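Side-chain contacts in peptide ABC transporter, peptide-binding protein (Thermus thermophilus, PDB 2D5W), which binds an oligopeptide, captured here as a pentapeptide complex, and probably delivers such peptides to an ABC-type importer: residues A[213-218]-A[222-227]; A[37-42]-A[245-250]; A[16-21]-A[25-30]; A[6-11]-A[558-563]. All coordinates share one frame; numbering follows the deposited sequence.

Interaction 1: residues A[213-218]-A[222-227]; sequences FKLKRW and NSIEME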
loop_
_atom_site.group_PDB
_atom_site.type_symbol
_atom_site.label_atom_id
_atom_site.label_comp_id
_atom_site.label_asym_id
_atom_site.label_seq_id
_atom_site.Cartn_x
_atom_site.Cartn_y
_atom_site.Cartn_z
ATOM N N PHE A 213 12.614 -10.674 14.026
ATOM C CA PHE A 213 12.954 -9.626 14.986
ATOM C C PHE A 213 11.740 -9.274 15.836
ATOM O O PHE A 213 10.595 -9.552 15.460
ATOM C CB PHE A 213 13.461 -8.374 14.253
ATOM C CG PHE A 213 14.738 -8.604 13.494
ATOM C CD1 PHE A 213 15.981 -8.466 14.119
ATOM C CD2 PHE A 213 14.699 -9.051 12.179
ATOM C CE1 PHE A 213 17.163 -8.783 13.438
ATOM C CE2 PHE A 213 15.876 -9.367 11.495
ATOM C CZ PHE A 213 17.106 -9.236 12.128
ATOM N N LYS A 214 12.002 -8.691 17.000
ATOM C CA LYS A 214 10.953 -8.261 17.912
ATOM C C LYS A 214 11.244 -6.810 18.261
ATOM O O LYS A 214 12.380 -6.347 18.140
ATOM C CB LYS A 214 10.935 -9.131 19.175
ATOM C CG LYS A 214 12.242 -9.179 19.948
ATOM C CD LYS A 214 12.116 -10.098 21.159
ATOM C CE LYS A 214 13.423 -10.206 21.926
ATOM N NZ LYS A 214 13.246 -11.009 23.168
ATOM N N LEU A 215 10.224 -6.079 18.686
ATOM C CA LEU A 215 10.425 -4.680 19.011
ATOM C C LEU A 215 11.253 -4.474 20.269
ATOM O O LEU A 215 11.104 -5.203 21.249
ATOM C CB LEU A 215 9.075 -3.981 19.187
ATOM C CG LEU A 215 9.142 -2.476 19.472
ATOM C CD1 LEU A 215 9.557 -1.739 18.211
ATOM C CD2 LEU A 215 7.785 -1.974 19.958
ATOM N N LYS A 216 12.147 -3.492 20.218
ATOM C CA LYS A 216 12.942 -3.114 21.382
ATOM C C LYS A 216 12.289 -1.818 21.869
ATOM O O LYS A 216 11.803 -1.744 22.994
ATOM C CB LYS A 216 14.405 -2.869 21.004
ATOM C CG LYS A 216 15.269 -2.371 22.157
ATOM C CD LYS A 216 15.306 -3.368 23.300
ATOM C CE LYS A 216 16.194 -2.870 24.428
ATOM N NZ LYS A 216 17.584 -2.617 23.953
ATOM N N ARG A 217 12.258 -0.801 21.009
ATOM C CA ARG A 217 11.624 0.465 21.365
ATOM C C ARG A 217 11.276 1.307 20.146
ATOM O O ARG A 217 11.944 1.240 19.110
ATOM C CB ARG A 217 12.529 1.286 22.290
ATOM C CG ARG A 217 13.814 1.765 21.642
ATOM C CD ARG A 217 14.602 2.675 22.576
ATOM N NE ARG A 217 15.104 1.972 23.752
ATOM C CZ ARG A 217 16.082 1.070 23.728
ATOM N NH1 ARG A 217 16.470 0.484 24.852
ATOM N NH2 ARG A 217 16.676 0.758 22.584
ATOM N N TRP A 218 10.216 2.097 20.283
ATOM C CA TRP A 218 9.784 3.009 19.234
ATOM C C TRP A 218 9.960 4.415 19.810
ATOM O O TRP A 218 9.344 4.764 20.817
ATOM C CB TRP A 218 8.314 2.772 18.882
ATOM C CG TRP A 218 7.763 3.617 17.748
ATOM C CD1 TRP A 218 8.414 4.588 17.032
ATOM C CD2 TRP A 218 6.439 3.546 17.214
ATOM N NE1 TRP A 218 7.570 5.122 16.080
ATOM C CE2 TRP A 218 6.353 4.500 16.171
ATOM C CE3 TRP A 218 5.314 2.766 17.515
ATOM C CZ2 TRP A 218 5.183 4.695 15.430
ATOM C CZ3 TRP A 218 4.151 2.959 16.780
ATOM C CH2 TRP A 218 4.095 3.918 15.748
ATOM N N ASN A 222 11.403 9.597 15.443
ATOM C CA ASN A 222 12.829 9.381 15.252
ATOM C C ASN A 222 13.254 8.003 14.758
ATOM O O ASN A 222 13.969 7.896 13.762
ATOM C CB ASN A 222 13.560 9.699 16.563
ATOM C CG ASN A 222 15.059 9.505 16.462
ATOM O OD1 ASN A 222 15.552 8.378 16.437
ATOM N ND2 ASN A 222 15.795 10.610 16.403
ATOM N N SER A 223 12.813 6.943 15.427
ATOM C CA SER A 223 13.256 5.615 15.034
ATOM C C SER A 223 12.459 4.475 15.639
ATOM O O SER A 223 11.730 4.648 16.610
ATOM C CB SER A 223 14.713 5.438 15.463
ATOM O OG SER A 223 14.824 5.593 16.872
ATOM N N ILE A 224 12.617 3.301 15.036
ATOM C CA ILE A 224 12.013 2.069 15.527
ATOM C C ILE A 224 13.187 1.095 15.615
ATOM O O ILE A 224 13.854 0.809 14.614
ATOM C CB ILE A 224 10.917 1.532 14.579
ATOM C CG1 ILE A 224 9.638 2.359 14.766
ATOM C CG2 ILE A 224 10.646 0.054 14.865
ATOM C CD1 ILE A 224 8.547 2.067 13.759
ATOM N N GLU A 225 13.459 0.618 16.825
ATOM C CA GLU A 225 14.569 -0.294 17.060
ATOM C C GLU A 225 14.049 -1.690 17.346
ATOM O O GLU A 225 13.162 -1.872 18.181
ATOM C CB GLU A 225 15.403 0.198 18.244
ATOM C CG GLU A 225 15.772 1.673 18.175
ATOM C CD GLU A 225 16.614 2.118 19.356
ATOM O OE1 GLU A 225 16.784 3.342 19.535
ATOM O OE2 GLU A 225 17.109 1.247 20.100
ATOM N N MET A 226 14.622 -2.671 16.661
ATOM C CA MET A 226 14.223 -4.064 16.803
ATOM C C MET A 226 15.454 -4.916 17.103
ATOM O O MET A 226 16.579 -4.546 16.764
ATOM C CB MET A 226 13.559 -4.537 15.504
ATOM C CG MET A 226 12.386 -3.653 15.069
ATOM S SD MET A 226 11.646 -4.081 13.480
ATOM C CE MET A 226 12.747 -3.223 12.357
ATOM N N GLU A 227 15.236 -6.054 17.752
ATOM C CA GLU A 227 16.328 -6.959 18.077
ATOM C C GLU A 227 15.933 -8.370 17.658
ATOM O O GLU A 227 14.748 -8.673 17.510
ATOM C CB GLU A 227 16.642 -6.909 19.575
ATOM C CG GLU A 227 15.501 -7.343 20.467
ATOM C CD GLU A 227 15.897 -7.395 21.928
ATOM O OE1 GLU A 227 16.891 -8.082 22.249
ATOM O OE2 GLU A 227 15.217 -6.758 22.755
HETATM O O HOH W 1 12.660 -6.393 23.247
#
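Two successive residues, Lys216 and Arg217, send their backbone N-H groups to one carbonyl, Glu225 O. This is a classic beta bulge, and it shifts the register of the antiparallel hairpin formed by strands 213-219 and 223-228. The bonds measure 2.8 Å from Lys216 N and 3.2 Å from Arg217 N to Glu225 O, and both donors stand tilted from the carbonyl plane. Glu225 N returns a bond to Arg217 O within the bulge, and before it Lys214 and Glu227 pair regularly by two bonds.

Within the bulge the side chains of Arg217 and Glu225 share a face of the sheet. The arginine places CG between its backbone N and carbonyl carbon (chi1 66°) and bends again at chi3, curling NH2 back to Glu225 OE2 at 2.6 Å. This salt bridge lies in the guanidinium plane but meets the oxygen from above the carboxylate plane, the two planes standing 64° apart. An alanine in place of Glu225 would probably leave this guanidinium without its carboxylate mate and let it swing off the strand. Further along, the aliphatic part of Lys214 crosses Glu227, whose OE2 accepts from a water that also bonds Leu215 O.

The face with Trp218 and Ile224 is apolar. Ile224 CG1 sits over the five-membered ring of Trp218, 3.7 Å from its centroid, in a CH-pi contact, while Trp218 NE1 bonds Glu15. The end of Leu215 reaches round, CD1 touching Ile224 CG2 at 3.9 Å. The hairpin is thus amphipathic: charge pairing and water on one face, hydrocarbon and indole on the other.

Interaction 2: residues A[37-42]-A[245-250]; sequences EQYLFA and QKVVYR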
loop_
_atom_site.group_PDB
_atom_site.type_symbol
_atom_site.label_atom_id
_atom_site.label_comp_id
_atom_site.label_asym_id
_atom_site.label_seq_id
_atom_site.Cartn_x
_atom_site.Cartn_y
_atom_site.Cartn_z
ATOM N N GLU A 37 6.910 -4.162 9.289
ATOM C CA GLU A 37 6.293 -5.314 9.920
ATOM C C GLU A 37 6.767 -6.662 9.402
ATOM O O GLU A 37 6.554 -7.675 10.059
ATOM C CB GLU A 37 4.773 -5.186 9.868
ATOM C CG GLU A 37 4.293 -4.124 10.849
ATOM C CD GLU A 37 2.795 -3.992 10.920
ATOM O OE1 GLU A 37 2.318 -3.197 11.761
ATOM O OE2 GLU A 37 2.095 -4.671 10.141
ATOM N N GLN A 38 7.418 -6.695 8.241
ATOM C CA GLN A 38 7.940 -7.968 7.749
ATOM C C GLN A 38 9.001 -8.458 8.731
ATOM O O GLN A 38 9.156 -9.662 8.947
ATOM C CB GLN A 38 8.601 -7.813 6.388
ATOM C CG GLN A 38 7.691 -7.443 5.255
ATOM C CD GLN A 38 8.495 -7.250 3.998
ATOM O OE1 GLN A 38 8.435 -8.059 3.072
ATOM N NE2 GLN A 38 9.289 -6.191 3.974
ATOM N N TYR A 39 9.742 -7.521 9.314
ATOM C CA TYR A 39 10.784 -7.871 10.268
ATOM C C TYR A 39 10.201 -8.402 11.573
ATOM O O TYR A 39 10.802 -9.252 12.232
ATOM C CB TYR A 39 11.660 -6.648 10.583
ATOM C CG TYR A 39 12.518 -6.187 9.428
ATOM C CD1 TYR A 39 11.983 -5.428 8.386
ATOM C CD2 TYR A 39 13.861 -6.553 9.353
ATOM C CE1 TYR A 39 12.769 -5.050 7.293
ATOM C CE2 TYR A 39 14.653 -6.183 8.269
ATOM C CZ TYR A 39 14.102 -5.435 7.243
ATOM O OH TYR A 39 14.890 -5.098 6.166
ATOM N N LEU A 40 9.015 -7.906 11.916
ATOM C CA LEU A 40 8.338 -8.241 13.166
ATOM C C LEU A 40 7.309 -9.364 13.123
ATOM O O LEU A 40 7.028 -9.989 14.152
ATOM C CB LEU A 40 7.652 -6.984 13.704
ATOM C CG LEU A 40 8.542 -5.780 14.010
ATOM C CD1 LEU A 40 7.680 -4.556 14.265
ATOM C CD2 LEU A 40 9.426 -6.084 15.213
ATOM N N PHE A 41 6.739 -9.606 11.948
ATOM C CA PHE A 41 5.711 -10.626 11.783
ATOM C C PHE A 41 5.960 -11.410 10.506
ATOM O O PHE A 41 6.055 -10.834 9.424
ATOM C CB PHE A 41 4.332 -9.963 11.731
ATOM C CG PHE A 41 3.948 -9.275 13.011
ATOM C CD1 PHE A 41 3.419 -10.004 14.073
ATOM C CD2 PHE A 41 4.172 -7.915 13.181
ATOM C CE1 PHE A 41 3.122 -9.388 15.290
ATOM C CE2 PHE A 41 3.880 -7.291 14.394
ATOM C CZ PHE A 41 3.354 -8.030 15.451
ATOM N N ALA A 42 6.064 -12.727 10.633
ATOM C CA ALA A 42 6.321 -13.577 9.480
ATOM C C ALA A 42 5.057 -14.250 8.965
ATOM O O ALA A 42 4.168 -14.612 9.734
ATOM C CB ALA A 42 7.361 -14.630 9.836
ATOM N N GLN A 245 21.811 -8.657 14.332
ATOM C CA GLN A 245 21.128 -8.874 15.601
ATOM C C GLN A 245 20.246 -7.711 16.021
ATOM O O GLN A 245 19.441 -7.835 16.946
ATOM C CB GLN A 245 22.159 -9.159 16.696
ATOM C CG GLN A 245 23.023 -10.389 16.429
ATOM C CD GLN A 245 22.204 -11.657 16.279
ATOM O OE1 GLN A 245 21.405 -12.002 17.152
ATOM N NE2 GLN A 245 22.399 -12.360 15.169
ATOM N N LYS A 246 20.415 -6.581 15.347
ATOM C CA LYS A 246 19.636 -5.386 15.627
ATOM C C LYS A 246 19.325 -4.699 14.310
ATOM O O LYS A 246 20.176 -4.640 13.421
ATOM C CB LYS A 246 20.423 -4.418 16.515
ATOM C CG LYS A 246 20.637 -4.890 17.941
ATOM C CD LYS A 246 21.302 -3.804 18.774
ATOM C CE LYS A 246 21.481 -4.238 20.220
ATOM N NZ LYS A 246 22.133 -3.175 21.036
ATOM N N VAL A 247 18.099 -4.201 14.186
ATOM C CA VAL A 247 17.662 -3.477 12.996
ATOM C C VAL A 247 17.023 -2.192 13.489
ATOM O O VAL A 247 16.129 -2.220 14.341
ATOM C CB VAL A 247 16.608 -4.257 12.182
ATOM C CG1 VAL A 247 16.143 -3.415 10.996
ATOM C CG2 VAL A 247 17.185 -5.581 11.701
ATOM N N VAL A 248 17.488 -1.067 12.968
ATOM C CA VAL A 248 16.948 0.221 13.362
ATOM C C VAL A 248 16.503 1.019 12.151
ATOM O O VAL A 248 17.278 1.227 11.213
ATOM C CB VAL A 248 17.995 1.071 14.123
ATOM C CG1 VAL A 248 17.418 2.445 14.455
ATOM C CG2 VAL A 248 18.427 0.356 15.389
ATOM N N TYR A 249 15.243 1.436 12.160
ATOM C CA TYR A 249 14.712 2.281 11.101
ATOM C C TYR A 249 14.847 3.710 11.610
ATOM O O TYR A 249 14.411 4.021 12.720
ATOM C CB TYR A 249 13.236 1.982 10.846
ATOM C CG TYR A 249 12.983 1.021 9.712
ATOM C CD1 TYR A 249 12.575 1.484 8.458
ATOM C CD2 TYR A 249 13.148 -0.352 9.887
ATOM C CE1 TYR A 249 12.335 0.603 7.411
ATOM C CE2 TYR A 249 12.913 -1.239 8.846
ATOM C CZ TYR A 249 12.507 -0.759 7.613
ATOM O OH TYR A 249 12.272 -1.651 6.594
ATOM N N ARG A 250 15.480 4.565 10.813
ATOM C CA ARG A 250 15.651 5.974 11.146
ATOM C C ARG A 250 14.744 6.752 10.208
ATOM O O ARG A 250 14.775 6.549 8.994
ATOM C CB ARG A 250 17.103 6.409 10.946
ATOM C CG ARG A 250 18.033 6.012 12.077
ATOM C CD ARG A 250 19.433 6.543 11.826
ATOM N NE ARG A 250 19.443 7.990 11.632
ATOM C CZ ARG A 250 20.496 8.678 11.200
ATOM N NH1 ARG A 250 20.418 9.994 11.051
ATOM N NH2 ARG A 250 21.627 8.047 10.911
HETATM O O HOH W 2 13.791 -3.113 4.677
#
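Tyr39 meets Tyr249 in an offset edge-to-face pair, the edge of Tyr249 directed at the face of Tyr39, with ring planes 80° apart and centroids separated by 6.0 Å. Closest is Tyr249 OH, 3.5 Å from Tyr39 CE1. On the CD2-CE2 side of the Tyr39 ring, Val247 adds both methyls, CG1 reaching CE2 at 4.2 Å and CG2 touching CD2. One water joins the two phenols: it lies 2.7 Å from Tyr39 OH, in the plane of that ring, and donates to Tyr249 OH at 2.8 Å.

Here helix 31-40 packs by its last turn on strand 246-251, a central strand of the mixed sheet to which the hairpin 213-228 also belongs. Val247 and Tyr249, two residues apart on the strand, both point toward the helix and meet Tyr39 from the same side of its ring. Tyr39 CG lies anti to its carbonyl carbon (chi1 -69°), directing the ring to the strand.

Farther out, Glu35 OE1 of the same helix bonds Tyr249 OH, giving it a polar partner besides the water. Ile10 of the neighbouring strand touches all three side chains. The Tyr39 backbone is hydrogen-bonded to Phe213 of the edge strand.

Interaction 3: residues A[16-21]-A[25-30]; sequences PRVLAG and RVISNQ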
loop_
_atom_site.group_PDB
_atom_site.type_symbol
_atom_site.label_atom_id
_atom_site.label_comp_id
_atom_site.label_asym_id
_atom_site.label_seq_id
_atom_site.Cartn_x
_atom_site.Cartn_y
_atom_site.Cartn_z
ATOM N N PRO A 16 5.494 4.991 10.371
ATOM C CA PRO A 16 4.165 4.418 10.611
ATOM C C PRO A 16 3.413 5.238 11.658
ATOM O O PRO A 16 4.005 5.693 12.635
ATOM C CB PRO A 16 4.476 3.018 11.134
ATOM C CG PRO A 16 5.812 2.704 10.536
ATOM C CD PRO A 16 6.556 4.008 10.651
ATOM N N ARG A 17 2.113 5.427 11.460
ATOM C CA ARG A 17 1.321 6.166 12.438
ATOM C C ARG A 17 1.054 5.260 13.644
ATOM O O ARG A 17 1.025 5.723 14.784
ATOM C CB ARG A 17 0.007 6.630 11.811
ATOM C CG ARG A 17 -0.922 7.388 12.764
ATOM C CD ARG A 17 -0.216 8.533 13.490
ATOM N NE ARG A 17 -1.123 9.292 14.355
ATOM C CZ ARG A 17 -1.958 10.234 13.928
ATOM N NH1 ARG A 17 -2.745 10.864 14.791
ATOM N NH2 ARG A 17 -1.999 10.559 12.643
ATOM N N VAL A 18 0.845 3.975 13.368
ATOM C CA VAL A 18 0.620 2.948 14.387
ATOM C C VAL A 18 1.399 1.721 13.924
ATOM O O VAL A 18 1.816 1.655 12.762
ATOM C CB VAL A 18 -0.883 2.581 14.556
ATOM C CG1 VAL A 18 -1.641 3.764 15.131
ATOM C CG2 VAL A 18 -1.479 2.151 13.230
ATOM N N LEU A 19 1.584 0.747 14.811
ATOM C CA LEU A 19 2.370 -0.425 14.461
ATOM C C LEU A 19 1.959 -1.685 15.211
ATOM O O LEU A 19 1.474 -1.613 16.343
ATOM C CB LEU A 19 3.843 -0.136 14.765
ATOM C CG LEU A 19 4.927 -1.130 14.348
ATOM C CD1 LEU A 19 5.153 -1.031 12.848
ATOM C CD2 LEU A 19 6.224 -0.825 15.095
ATOM N N ALA A 20 2.150 -2.828 14.557
ATOM C CA ALA A 20 1.905 -4.150 15.135
ATOM C C ALA A 20 0.484 -4.597 15.465
ATOM O O ALA A 20 0.037 -5.631 14.968
ATOM C CB ALA A 20 2.796 -4.320 16.373
ATOM N N GLY A 21 -0.210 -3.848 16.314
ATOM C CA GLY A 21 -1.558 -4.227 16.709
ATOM C C GLY A 21 -2.659 -3.986 15.693
ATOM O O GLY A 21 -3.731 -4.586 15.784
ATOM N N ARG A 25 -4.855 -3.520 9.266
ATOM C CA ARG A 25 -4.433 -2.290 8.598
ATOM C C ARG A 25 -5.561 -1.296 8.369
ATOM O O ARG A 25 -5.544 -0.540 7.390
ATOM C CB ARG A 25 -3.762 -2.638 7.264
ATOM C CG ARG A 25 -2.614 -3.626 7.430
ATOM C CD ARG A 25 -2.062 -4.111 6.101
ATOM N NE ARG A 25 -0.953 -5.040 6.300
ATOM C CZ ARG A 25 -0.281 -5.630 5.317
ATOM N NH1 ARG A 25 -0.603 -5.395 4.052
ATOM N NH2 ARG A 25 0.719 -6.455 5.599
ATOM N N VAL A 26 -6.525 -1.269 9.285
ATOM C CA VAL A 26 -7.657 -0.364 9.144
ATOM C C VAL A 26 -7.337 1.067 9.566
ATOM O O VAL A 26 -7.966 2.004 9.076
ATOM C CB VAL A 26 -8.892 -0.869 9.928
ATOM C CG1 VAL A 26 -9.217 -2.299 9.514
ATOM C CG2 VAL A 26 -8.646 -0.781 11.421
ATOM N N ILE A 27 -6.369 1.243 10.467
ATOM C CA ILE A 27 -5.981 2.584 10.902
ATOM C C ILE A 27 -4.925 3.123 9.940
ATOM O O ILE A 27 -4.990 4.277 9.515
ATOM C CB ILE A 27 -5.423 2.583 12.337
ATOM C CG1 ILE A 27 -6.512 2.109 13.305
ATOM C CG2 ILE A 27 -4.942 3.982 12.713
ATOM C CD1 ILE A 27 -6.108 2.118 14.760
ATOM N N SER A 28 -3.947 2.286 9.608
ATOM C CA SER A 28 -2.908 2.668 8.664
ATOM C C SER A 28 -2.533 1.513 7.760
ATOM O O SER A 28 -2.289 0.394 8.223
ATOM C CB SER A 28 -1.639 3.141 9.366
ATOM O OG SER A 28 -0.609 3.301 8.400
ATOM N N ASN A 29 -2.484 1.796 6.467
ATOM C CA ASN A 29 -2.089 0.806 5.487
ATOM C C ASN A 29 -0.853 1.343 4.756
ATOM O O ASN A 29 -0.588 0.994 3.610
ATOM C CB ASN A 29 -3.233 0.535 4.510
ATOM C CG ASN A 29 -2.938 -0.621 3.590
ATOM O OD1 ASN A 29 -2.341 -1.614 4.002
ATOM N ND2 ASN A 29 -3.366 -0.508 2.339
ATOM N N GLN A 30 -0.100 2.199 5.440
ATOM C CA GLN A 30 1.120 2.781 4.885
ATOM C C GLN A 30 2.091 1.708 4.426
ATOM O O GLN A 30 2.299 0.705 5.115
ATOM C CB GLN A 30 1.844 3.609 5.941
ATOM C CG GLN A 30 1.220 4.934 6.296
ATOM C CD GLN A 30 1.777 5.449 7.603
ATOM O OE1 GLN A 30 1.442 4.941 8.674
ATOM N NE2 GLN A 30 2.653 6.442 7.527
#
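Arg17 N donates to Gln30 OE1 at 2.9 Å, closing a compact loop between strand 7-12 and helix 31-40. An ST turn, in which Ser28 OG accepts from Gln30 N two residues on, shapes the second half of this loop, and Gln30 occupies the N-cap position of the helix.

The amide of Gln30 is the main polar link. Its CG lies anti to the carbonyl carbon (chi1 -73°) and the chain runs extended beyond, which carries the amide across to the backbone of Pro16 and Arg17. Two donors grip OE1, both in the plane of its carbonyl and each on a lone pair: Arg17 N and Ser28 OG, the latter at 2.6 Å. Ser28 OG therefore gives its proton to the end of the Gln30 side chain while accepting from Gln30 N at 3.2 Å. The other half of the amide is held as well, NE2 donating to Glu15 O and Ser443 OG, so the flip of the group is fixed. A leucine in place of Gln30 would probably leave Arg17 N and the Ser28 hydroxyl without their shared acceptor, letting the two halves of the loop part.

Beside the amide the contact turns apolar. Val18 crosses Ile27 at about a right angle, and Leu194 of helix 182-194 packs on both. Arg17 leads its charged end away to Ala444 O, whereas Arg25 and Asn29 pack against the bound peptide. Val18 CG2, set between its own backbone N and carbonyl carbon, lies 4.0 Å from both Ile27 CG2 and Ser28 CB.

Interaction 4: residues A[6-11]-A[558-563]; sequences NSLVIG and KGLVNY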
loop_
_atom_site.group_PDB
_atom_site.type_symbol
_atom_site.label_atom_id
_atom_site.label_comp_id
_atom_site.label_asym_id
_atom_site.label_seq_id
_atom_site.Cartn_x
_atom_site.Cartn_y
_atom_site.Cartn_z
ATOM N N ASN A 6 27.300 -5.672 14.379
ATOM C CA ASN A 6 26.375 -6.586 13.720
ATOM C C ASN A 6 24.942 -6.055 13.721
ATOM O O ASN A 6 24.014 -6.720 14.191
ATOM C CB ASN A 6 26.430 -7.953 14.407
ATOM C CG ASN A 6 25.982 -9.072 13.501
ATOM O OD1 ASN A 6 25.667 -8.846 12.334
ATOM N ND2 ASN A 6 25.956 -10.290 14.027
ATOM N N SER A 7 24.772 -4.851 13.183
ATOM C CA SER A 7 23.462 -4.218 13.118
ATOM C C SER A 7 23.140 -3.727 11.712
ATOM O O SER A 7 24.004 -3.704 10.832
ATOM C CB SER A 7 23.398 -3.039 14.089
ATOM O OG SER A 7 24.346 -2.044 13.739
ATOM N N LEU A 8 21.887 -3.328 11.521
ATOM C CA LEU A 8 21.397 -2.835 10.239
ATOM C C LEU A 8 20.561 -1.571 10.426
ATOM O O LEU A 8 19.488 -1.616 11.033
ATOM C CB LEU A 8 20.542 -3.911 9.568
ATOM C CG LEU A 8 19.759 -3.517 8.312
ATOM C CD1 LEU A 8 20.715 -3.091 7.212
ATOM C CD2 LEU A 8 18.908 -4.688 7.856
ATOM N N VAL A 9 21.054 -0.447 9.914
ATOM C CA VAL A 9 20.336 0.819 10.013
ATOM C C VAL A 9 19.704 1.111 8.657
ATOM O O VAL A 9 20.399 1.206 7.639
ATOM C CB VAL A 9 21.284 1.977 10.403
ATOM C CG1 VAL A 9 20.528 3.300 10.402
ATOM C CG2 VAL A 9 21.885 1.715 11.777
ATOM N N ILE A 10 18.382 1.239 8.654
ATOM C CA ILE A 10 17.617 1.497 7.441
ATOM C C ILE A 10 17.012 2.894 7.478
ATOM O O ILE A 10 16.377 3.277 8.460
ATOM C CB ILE A 10 16.487 0.455 7.288
ATOM C CG1 ILE A 10 17.088 -0.952 7.240
ATOM C CG2 ILE A 10 15.673 0.739 6.039
ATOM C CD1 ILE A 10 16.065 -2.070 7.326
ATOM N N GLY A 11 17.214 3.654 6.405
ATOM C CA GLY A 11 16.676 4.999 6.339
ATOM C C GLY A 11 15.356 5.071 5.595
ATOM O O GLY A 11 15.202 4.479 4.523
ATOM N N LYS A 558 28.219 -1.578 0.858
ATOM C CA LYS A 558 28.955 -2.739 0.391
ATOM C C LYS A 558 29.187 -3.666 1.573
ATOM O O LYS A 558 29.449 -3.216 2.689
ATOM C CB LYS A 558 30.274 -2.303 -0.251
ATOM C CG LYS A 558 30.043 -1.561 -1.563
ATOM C CD LYS A 558 31.323 -1.111 -2.230
ATOM C CE LYS A 558 31.021 -0.448 -3.566
ATOM N NZ LYS A 558 30.433 -1.392 -4.565
ATOM N N GLY A 559 29.046 -4.964 1.331
ATOM C CA GLY A 559 29.232 -5.937 2.393
ATOM C C GLY A 559 27.922 -6.490 2.931
ATOM O O GLY A 559 27.900 -7.569 3.519
ATOM N N LEU A 560 26.826 -5.759 2.737
ATOM C CA LEU A 560 25.519 -6.209 3.211
ATOM C C LEU A 560 24.895 -7.101 2.151
ATOM O O LEU A 560 24.700 -6.674 1.017
ATOM C CB LEU A 560 24.593 -5.014 3.472
ATOM C CG LEU A 560 23.236 -5.378 4.091
ATOM C CD1 LEU A 560 23.436 -5.828 5.533
ATOM C CD2 LEU A 560 22.300 -4.178 4.044
ATOM N N VAL A 561 24.583 -8.342 2.507
ATOM C CA VAL A 561 23.982 -9.246 1.540
ATOM C C VAL A 561 22.562 -9.671 1.880
ATOM O O VAL A 561 22.140 -9.658 3.046
ATOM C CB VAL A 561 24.838 -10.522 1.323
ATOM C CG1 VAL A 561 26.150 -10.154 0.649
ATOM C CG2 VAL A 561 25.083 -11.223 2.644
ATOM N N ASN A 562 21.846 -10.034 0.821
ATOM C CA ASN A 562 20.470 -10.498 0.861
ATOM C C ASN A 562 19.407 -9.430 1.113
ATOM O O ASN A 562 18.230 -9.747 1.275
ATOM C CB ASN A 562 20.343 -11.666 1.843
ATOM C CG ASN A 562 21.233 -12.833 1.451
ATOM O OD1 ASN A 562 21.472 -13.065 0.265
ATOM N ND2 ASN A 562 21.725 -13.570 2.440
ATOM N N TYR A 563 19.829 -8.166 1.137
ATOM C CA TYR A 563 18.898 -7.047 1.290
ATOM C C TYR A 563 18.563 -6.755 -0.170
ATOM O O TYR A 563 19.135 -5.854 -0.789
ATOM C CB TYR A 563 19.594 -5.839 1.923
ATOM C CG TYR A 563 18.645 -4.711 2.269
ATOM C CD1 TYR A 563 17.997 -4.676 3.504
ATOM C CD2 TYR A 563 18.357 -3.706 1.347
ATOM C CE1 TYR A 563 17.083 -3.667 3.812
ATOM C CE2 TYR A 563 17.445 -2.694 1.642
ATOM C CZ TYR A 563 16.811 -2.682 2.874
ATOM O OH TYR A 563 15.899 -1.694 3.164
#
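Strand 7-12 and the short segment around strand 560-561 keep their backbones well apart, Leu8 CA and Leu560 CA, the nearest pair, being 8.8 Å from each other, so side chains alone bridge them. Leu8 and Leu560 cross at about a right angle and meet through single methyls, Leu8 CD1 on Leu560 CD2 at 3.7 Å. In both leucines CG is anti to the backbone N (chi1 171° in Leu8, -175° in Leu560), which extends each side chain from its own backbone toward the other.

The other methyl of Leu8, CD2, lies 4.4 Å from Tyr563 CD1, a looser touch. Ile10, two residues on and facing the same way, takes the outer part of that ring: its CD1 comes to 4.0 Å from Tyr563 CE1, and its CG2 to 3.8 Å from Tyr563 OH. The phenol thus reaches along Leu8 and Ile10 with its hydroxyl end against Ile10 CG2. That hydroxyl, on a buried residue, bonds Thr270 O on the adjoining edge of the sheet. Tyr563 also touches Ala269 and Pro575, while Tyr39 of helix 31-40 packs on both Tyr563 and Ile10.

Leu8 and Ile10 alternate with residues on the opposite face, as in any beta strand, and the residues after the long strand 544-557 return to cover their side of the mixed sheet. It is a hydrophobic sheet-face contact between the first strand of a solute-binding protein fold and a segment near its C-terminal end.

Overall arrangement
Interaction 1 lies wholly in a mixed sheet to which interactions 2 and 4 each contribute one strand: its hairpin includes the edge strand 213-219, and strands 246-251 and 7-12 follow as neighbours. Interaction 1, partly exposed, combines backbone pairing and a salt bridge with apolar contacts. Interactions 2 and 4 are buried and use side chains; a water joins the tyrosines in the former, whereas hydrocarbon dominates the latter. Interactions 2 and 4 touch through Tyr39, Ile10 and Tyr563. Interaction 3, also buried, lies outside the sheet and nearest the chain's centre; there a side-chain amide, rather than backbone pairing, ties the two segments. Trp218 packs against its Pro16 and Leu19, while Glu37 OE1 accepts from Ala20 N, linking it to helix 31-40.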